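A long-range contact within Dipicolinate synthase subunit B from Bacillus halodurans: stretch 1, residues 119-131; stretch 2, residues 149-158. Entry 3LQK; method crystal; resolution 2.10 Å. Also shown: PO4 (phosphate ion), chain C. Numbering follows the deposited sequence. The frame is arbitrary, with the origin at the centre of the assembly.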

ATOM      1  N   THR A 119       8.809  20.580  -8.915  1.00 11.75           N
ATOM      2  CA  THR A 119       8.794  21.487  -7.767  1.00 10.64           C
ATOM      3  C   THR A 119       9.241  20.700  -6.538  1.00 11.37           C
ATOM      4  O   THR A 119      10.066  21.159  -5.743  1.00 12.71           O
ATOM      5  CB  THR A 119       7.379  22.066  -7.609  1.00 10.16           C
ATOM      6  OG1 THR A 119       7.065  22.804  -8.799  1.00 11.14           O
ATOM      7  CG2 THR A 119       7.250  22.995  -6.395  1.00  8.06           C
ATOM      8  N   LEU A 120       8.722  19.476  -6.421  1.00 12.25           N
ATOM      9  CA  LEU A 120       9.118  18.519  -5.372  1.00 11.46           C
ATOM     10  C   LEU A 120      10.581  18.118  -5.441  1.00 11.61           C
ATOM     11  O   LEU A 120      11.192  17.960  -4.407  1.00 11.20           O
ATOM     12  CB  LEU A 120       8.223  17.278  -5.374  1.00 10.96           C
ATOM     13  CG  LEU A 120       6.797  17.587  -4.901  1.00 12.25           C
ATOM     14  CD1 LEU A 120       5.887  16.304  -5.024  1.00 13.01           C
ATOM     15  CD2 LEU A 120       6.756  18.105  -3.480  1.00 11.38           C
ATOM     16  N   ARG A 121      11.155  18.072  -6.635  1.00 12.29           N
ATOM     17  CA  ARG A 121      12.584  17.797  -6.858  1.00 11.20           C
ATOM     18  C   ARG A 121      13.426  18.746  -6.063  1.00 11.80           C
ATOM     19  O   ARG A 121      14.461  18.358  -5.543  1.00 12.38           O
ATOM     20  CB  ARG A 121      12.867  18.090  -8.339  1.00 11.25           C
ATOM     21  CG  ARG A 121      14.309  18.198  -8.809  1.00 12.05           C
ATOM     22  CD  ARG A 121      14.355  18.976 -10.118  1.00 10.24           C
ATOM     23  NE  ARG A 121      15.606  18.913 -10.844  1.00 13.04           N
ATOM     24  CZ  ARG A 121      16.665  19.686 -10.641  1.00 14.76           C
ATOM     25  NH1 ARG A 121      16.676  20.648  -9.738  1.00 13.47           N
ATOM     26  NH2 ARG A 121      17.735  19.500 -11.365  1.00 18.22           N
ATOM     27  N   ASN A 122      13.016  20.003  -6.037  1.00 11.74           N
ATOM     28  CA  ASN A 122      13.704  21.094  -5.304  1.00 12.88           C
ATOM     29  C   ASN A 122      13.283  21.272  -3.843  1.00 13.80           C
ATOM     30  O   ASN A 122      13.668  22.204  -3.191  1.00 13.29           O
ATOM     31  CB  ASN A 122      13.458  22.401  -6.028  1.00 14.39           C
ATOM     32  CG  ASN A 122      13.937  22.360  -7.475  1.00 15.37           C
ATOM     33  OD1 ASN A 122      14.930  21.662  -7.770  1.00 17.24           O
ATOM     34  ND2 ASN A 122      13.271  23.088  -8.360  1.00 10.82           N
ATOM     35  N   GLY A 123      12.497  20.370  -3.287  1.00 13.67           N
ATOM     36  CA  GLY A 123      12.086  20.597  -1.919  1.00 13.39           C
ATOM     37  C   GLY A 123      11.047  21.725  -1.773  1.00 13.74           C
ATOM     38  O   GLY A 123      10.835  22.210  -0.682  1.00 14.48           O
ATOM     39  N   LYS A 124      10.390  22.140  -2.845  1.00 13.17           N
ATOM     40  CA  LYS A 124       9.458  23.227  -2.755  1.00 13.27           C
ATOM     41  C   LYS A 124       7.987  22.693  -2.711  1.00 12.62           C
ATOM     42  O   LYS A 124       7.709  21.575  -3.134  1.00 11.58           O
ATOM     43  CB  LYS A 124       9.650  24.164  -3.941  1.00 14.53           C
ATOM     44  CG  LYS A 124      11.029  24.848  -4.042  1.00 18.36           C
ATOM     45  CD  LYS A 124      11.245  25.764  -2.942  1.00 25.32           C
ATOM     46  CE  LYS A 124      12.468  26.693  -3.202  1.00 29.93           C
ATOM     47  NZ  LYS A 124      13.703  26.011  -2.696  1.00 35.58           N
ATOM     48  N   PRO A 125       7.066  23.508  -2.177  1.00 11.34           N
ATOM     49  CA  PRO A 125       5.724  23.022  -1.885  1.00 10.51           C
ATOM     50  C   PRO A 125       4.793  22.873  -3.040  1.00 10.62           C
ATOM     51  O   PRO A 125       4.776  23.704  -3.984  1.00 10.55           O
ATOM     52  CB  PRO A 125       5.158  24.102  -0.953  1.00 11.57           C
ATOM     53  CG  PRO A 125       5.882  25.347  -1.306  1.00 11.42           C
ATOM     54  CD  PRO A 125       7.322  24.819  -1.543  1.00 11.09           C
ATOM     55  N   VAL A 126       3.977  21.831  -2.979  1.00 10.27           N
ATOM     56  CA  VAL A 126       2.869  21.674  -3.909  1.00  9.57           C
ATOM     57  C   VAL A 126       1.602  21.735  -3.100  1.00 10.57           C
ATOM     58  O   VAL A 126       1.502  21.033  -2.071  1.00 11.52           O
ATOM     59  CB  VAL A 126       2.921  20.264  -4.637  1.00  9.47           C
ATOM     60  CG1 VAL A 126       1.667  20.019  -5.556  1.00  5.63           C
ATOM     61  CG2 VAL A 126       4.200  20.193  -5.457  1.00  8.67           C
ATOM     62  N   VAL A 127       0.629  22.508  -3.576  1.00  9.54           N
ATOM     63  CA  VAL A 127      -0.650  22.726  -2.906  1.00  8.90           C
ATOM     64  C   VAL A 127      -1.721  22.220  -3.826  1.00  9.90           C
ATOM     65  O   VAL A 127      -1.780  22.634  -4.972  1.00 10.34           O
ATOM     66  CB  VAL A 127      -0.869  24.207  -2.662  1.00  9.70           C
ATOM     67  CG1 VAL A 127      -2.337  24.529  -2.230  1.00  8.16           C
ATOM     68  CG2 VAL A 127       0.183  24.744  -1.660  1.00  9.09           C
ATOM     69  N   VAL A 128      -2.578  21.328  -3.338  1.00 10.56           N
ATOM     70  CA  VAL A 128      -3.600  20.691  -4.149  1.00 10.68           C
ATOM     71  C   VAL A 128      -5.008  21.015  -3.640  1.00 10.63           C
ATOM     72  O   VAL A 128      -5.244  21.093  -2.440  1.00  9.17           O
ATOM     73  CB  VAL A 128      -3.399  19.117  -4.226  1.00 12.65           C
ATOM     74  CG1 VAL A 128      -2.012  18.766  -4.828  1.00 12.36           C
ATOM     75  CG2 VAL A 128      -3.513  18.480  -2.948  1.00 13.97           C
ATOM     76  N   GLY A 129      -5.919  21.246  -4.583  1.00 10.75           N
ATOM     77  CA  GLY A 129      -7.366  21.371  -4.329  1.00 12.12           C
ATOM     78  C   GLY A 129      -8.158  20.211  -4.892  1.00 11.55           C
ATOM     79  O   GLY A 129      -8.483  20.185  -6.098  1.00 13.50           O
ATOM     80  N   ILE A 130      -8.460  19.220  -4.072  1.00 12.13           N
ATOM     81  CA  ILE A 130      -9.141  18.043  -4.559  1.00 12.88           C
ATOM     82  C   ILE A 130     -10.533  18.337  -5.011  1.00 12.41           C
ATOM     83  O   ILE A 130     -11.163  19.236  -4.542  1.00  9.63           O
ATOM     84  CB  ILE A 130      -9.306  16.865  -3.563  1.00 13.83           C
ATOM     85  CG1 ILE A 130      -9.095  17.283  -2.163  1.00 17.71           C
ATOM     86  CG2 ILE A 130      -8.537  15.642  -3.999  1.00 15.00           C
ATOM     87  CD1 ILE A 130     -10.255  17.821  -1.642  1.00 16.91           C
ATOM     88  N   SER A 131     -10.987  17.517  -5.927  1.00 12.05           N
ATOM     89  CA  SER A 131     -12.349  17.610  -6.397  1.00 14.10           C
ATOM     90  C   SER A 131     -12.722  16.315  -7.111  1.00 13.69           C
ATOM     91  O   SER A 131     -12.473  16.183  -8.304  1.00 13.52           O
ATOM     92  CB  SER A 131     -12.486  18.791  -7.349  1.00 14.16           C
ATOM     93  OG  SER A 131     -13.820  18.872  -7.739  1.00 18.87           O
ATOM     94  N   THR A 149       2.800  13.358   2.995  1.00 11.86           N
ATOM     95  CA  THR A 149       4.044  13.334   2.269  1.00 12.13           C
ATOM     96  C   THR A 149       4.746  14.667   2.396  1.00 12.42           C
ATOM     97  O   THR A 149       4.078  15.724   2.411  1.00 11.83           O
ATOM     98  CB  THR A 149       3.811  13.084   0.757  1.00 13.43           C
ATOM     99  OG1 THR A 149       3.251  11.796   0.587  1.00 16.25           O
ATOM    100  CG2 THR A 149       5.084  13.192  -0.044  1.00  9.17           C
ATOM    101  N   LYS A 150       6.087  14.635   2.472  1.00 10.29           N
ATOM    102  CA  LYS A 150       6.850  15.879   2.588  1.00  9.73           C
ATOM    103  C   LYS A 150       6.494  16.836   1.411  1.00  9.01           C
ATOM    104  O   LYS A 150       6.490  16.441   0.222  1.00  7.91           O
ATOM    105  CB  LYS A 150       8.369  15.593   2.547  1.00  8.18           C
ATOM    106  CG  LYS A 150       8.935  14.985   3.832  1.00 10.49           C
ATOM    107  CD  LYS A 150      10.439  14.810   3.685  1.00  8.66           C
ATOM    108  CE  LYS A 150      11.136  14.326   4.930  1.00  8.88           C
ATOM    109  NZ  LYS A 150      10.718  12.985   5.360  1.00  8.52           N
ATOM    110  N   ASN A 151       6.251  18.081   1.757  1.00  8.94           N
ATOM    111  CA  ASN A 151       6.136  19.170   0.816  1.00  9.49           C
ATOM    112  C   ASN A 151       4.830  19.230   0.059  1.00  9.26           C
ATOM    113  O   ASN A 151       4.706  19.996  -0.893  1.00 10.77           O
ATOM    114  CB  ASN A 151       7.337  19.223  -0.136  1.00  9.10           C
ATOM    115  CG  ASN A 151       8.627  19.438   0.597  1.00 12.43           C
ATOM    116  OD1 ASN A 151       8.689  20.293   1.457  1.00 13.90           O
ATOM    117  ND2 ASN A 151       9.644  18.614   0.314  1.00 13.42           N
ATOM    118  N   ILE A 152       3.834  18.477   0.476  1.00  8.79           N
ATOM    119  CA  ILE A 152       2.561  18.470  -0.207  1.00  9.23           C
ATOM    120  C   ILE A 152       1.514  18.964   0.796  1.00  9.54           C
ATOM    121  O   ILE A 152       1.444  18.478   1.907  1.00  8.92           O
ATOM    122  CB  ILE A 152       2.181  17.076  -0.743  1.00  8.94           C
ATOM    123  CG1 ILE A 152       3.227  16.655  -1.758  1.00 11.19           C
ATOM    124  CG2 ILE A 152       0.725  17.112  -1.426  1.00  7.07           C
ATOM    125  CD1 ILE A 152       3.039  15.298  -2.495  1.00  7.76           C
ATOM    126  N   TYR A 153       0.670  19.902   0.374  1.00  9.80           N
ATOM    127  CA  TYR A 153      -0.323  20.524   1.243  1.00 10.32           C
ATOM    128  C   TYR A 153      -1.661  20.640   0.543  1.00 10.30           C
ATOM    129  O   TYR A 153      -1.694  20.720  -0.701  1.00  9.47           O
ATOM    130  CB  TYR A 153       0.135  21.924   1.717  1.00 10.81           C
ATOM    131  CG  TYR A 153       1.530  21.915   2.322  1.00 11.97           C
ATOM    132  CD1 TYR A 153       1.741  21.670   3.671  1.00 13.43           C
ATOM    133  CD2 TYR A 153       2.643  22.107   1.515  1.00 10.07           C
ATOM    134  CE1 TYR A 153       3.063  21.618   4.200  1.00 13.03           C
ATOM    135  CE2 TYR A 153       3.924  22.026   2.021  1.00 11.77           C
ATOM    136  CZ  TYR A 153       4.125  21.841   3.344  1.00 12.51           C
ATOM    137  OH  TYR A 153       5.411  21.814   3.755  1.00 15.54           O
ATOM    138  N   PHE A 154      -2.732  20.599   1.338  1.00  9.88           N
ATOM    139  CA  PHE A 154      -4.107  20.582   0.831  1.00 10.31           C
ATOM    140  C   PHE A 154      -4.895  21.858   1.155  1.00 10.27           C
ATOM    141  O   PHE A 154      -4.855  22.354   2.299  1.00 10.84           O
ATOM    142  CB  PHE A 154      -4.852  19.355   1.389  1.00 10.46           C
ATOM    143  CG  PHE A 154      -4.569  18.066   0.654  1.00  9.24           C
ATOM    144  CD1 PHE A 154      -3.333  17.453   0.740  1.00 12.07           C
ATOM    145  CD2 PHE A 154      -5.540  17.480  -0.163  1.00 14.96           C
ATOM    146  CE1 PHE A 154      -3.063  16.296   0.065  1.00 12.94           C
ATOM    147  CE2 PHE A 154      -5.258  16.315  -0.888  1.00 13.79           C
ATOM    148  CZ  PHE A 154      -4.040  15.712  -0.749  1.00 14.08           C
ATOM    149  N   ILE A 155      -5.538  22.441   0.134  1.00  9.71           N
ATOM    150  CA  ILE A 155      -6.488  23.490   0.329  1.00  9.11           C
ATOM    151  C   ILE A 155      -7.608  22.818   1.154  1.00 10.12           C
ATOM    152  O   ILE A 155      -8.012  21.695   0.867  1.00 10.53           O
ATOM    153  CB  ILE A 155      -7.082  23.998  -0.972  1.00  9.89           C
ATOM    154  CG1 ILE A 155      -6.002  24.548  -1.935  1.00 10.14           C
ATOM    155  CG2 ILE A 155      -8.200  25.052  -0.710  1.00  8.58           C
ATOM    156  CD1 ILE A 155      -6.564  24.852  -3.362  1.00 12.03           C
ATOM    157  N   PRO A 156      -8.068  23.479   2.206  1.00  9.30           N
ATOM    158  CA  PRO A 156      -9.034  22.858   3.073  1.00  9.73           C
ATOM    159  C   PRO A 156     -10.208  22.344   2.288  1.00  9.19           C
ATOM    160  O   PRO A 156     -10.645  22.984   1.297  1.00  9.37           O
ATOM    161  CB  PRO A 156      -9.462  24.031   3.993  1.00 10.24           C
ATOM    162  CG  PRO A 156      -8.245  24.768   4.163  1.00 11.44           C
ATOM    163  CD  PRO A 156      -7.519  24.705   2.811  1.00  9.49           C
ATOM    164  N   PHE A 157     -10.733  21.209   2.707  1.00  9.93           N
ATOM    165  CA  PHE A 157     -11.757  20.509   1.927  1.00 10.09           C
ATOM    166  C   PHE A 157     -12.848  19.828   2.839  1.00 11.38           C
ATOM    167  O   PHE A 157     -12.716  19.729   4.079  1.00 11.51           O
ATOM    168  CB  PHE A 157     -11.080  19.488   1.014  1.00 10.46           C
ATOM    169  CG  PHE A 157     -10.291  18.402   1.780  1.00 11.26           C
ATOM    170  CD1 PHE A 157     -10.925  17.280   2.290  1.00 10.42           C
ATOM    171  CD2 PHE A 157      -8.938  18.523   1.975  1.00 10.75           C
ATOM    172  CE1 PHE A 157     -10.212  16.310   2.994  1.00 12.58           C
ATOM    173  CE2 PHE A 157      -8.236  17.523   2.644  1.00 14.55           C
ATOM    174  CZ  PHE A 157      -8.877  16.444   3.162  1.00 12.19           C
ATOM    175  N   GLY A 158     -13.872  19.297   2.201  1.00 10.90           N
ATOM    176  CA  GLY A 158     -15.002  18.731   2.918  1.00 11.52           C
ATOM    177  C   GLY A 158     -15.929  18.044   1.959  1.00 10.69           C
ATOM    178  O   GLY A 158     -15.710  18.093   0.748  1.00 10.99           O
TER
HETATM  179  P   PO4 C 201      16.156  16.838 -13.738  1.00 52.08           P
HETATM  180  O1  PO4 C 201      15.080  17.345 -14.722  1.00 49.72           O
HETATM  181  O2  PO4 C 201      16.490  15.353 -13.929  1.00 53.84           O
HETATM  182  O3  PO4 C 201      17.471  17.660 -13.858  1.00 51.25           O
HETATM  183  O4  PO4 C 201      15.553  16.886 -12.353  1.00 44.98           O
HETATM  184  O   HOH W   1      10.138  16.920  -2.041  1.00 15.60           O
HETATM  185  O   HOH W   2      -7.635  20.037  -1.322  1.00  8.28           O

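The framework of this contact is a pair of parallel strands, 126-131 and 152-154, whose axes approach to 4.7 Å with 34° between their N-to-C directions. Four backbone hydrogen bonds set the register. Val126 N donates to Asn151 O at 2.9 Å, Tyr153 N to Val126 O at 2.8 Å, Val128 N to Tyr153 O at 2.8 Å, and Ile155 N to Val128 O at 2.9 Å; N-H...O angles of 155-169° place each hydrogen well for its acceptor. The same carbonyls also receive CA-H...O contacts, such as Val127 CA to Tyr153 O at 3.2 Å, so the backbones pack tightly between bonds as well as along them. Val126 lies level with Ile152, Val127 with Tyr153 and Val128 with Phe154; as in any extended strand, successive side chains alternate faces, so paired residues share one.

On the face carrying Val128 and Phe154, the best-defined fit is a methyl on a ring. Val128 CG2 lies 3.4 Å from the centroid of the Phe154 ring and only 8° off its normal, so the methyl sits almost exactly over the middle of the ring, the geometry of a CH-pi contact. The same ring meets Ile130 differently: Ile130 CG1 approaches Phe154 CD2 at 4.1 Å, near the ring plane, at its edge. One aromatic side chain thus offers its flat surface to one residue and its rim to another. Further along, Ile130 CD1 presses to 3.2 Å from Phe157 CB, a very short approach for two carbons; chi1 of Ile130, at 17°, lies between wells.

On the face with Val127 and Tyr153, the paired side chains come only to 4.4 Å, Val127 CG2 to Tyr153 CB. Val127 makes a closer contact with Ile155, its CG1 lying 3.7 Å from Ile155 CG1. Pro125 CB packs 3.8 Å from Tyr153 CE2. Ile155 also reaches over Gly129, where its CD1 comes to 3.7 Å from Gly129 CA. That space exists because Gly129 has no side chain: an ideally placed CB there would lie 3.0 Å from Ile155 CD1, a clash.

Before the strands, Leu120, in the helix, and a type II turn from Thr149 to Ile152 close the contact. Asn151 points toward stretch 1 and has 80 Å² covered by it, the largest share of any residue here. Its CB lies 3.6 Å from Leu120 CD2 and 3.8 Å from Lys124 O, while Leu120 CD1 reaches Ile152 CD1 at 3.9 Å. Leu120 starts sideways, but its end comes nearer, and the branched tip lies against both Asn151 and Ile152.

Two waters add polar links. Water 1 donates to Leu120 O at 2.8 Å and accepts from Asn151 ND2 at 2.9 Å, joining two groups that do not bond directly. Water 2 donates to Val128 O and Ile155 O, each at 2.8 Å, and accepts from Ile130 N at 3.0 Å, supplementing the direct bond between Ile155 N and Val128 O. In all, 689 Å² is buried between the stretches.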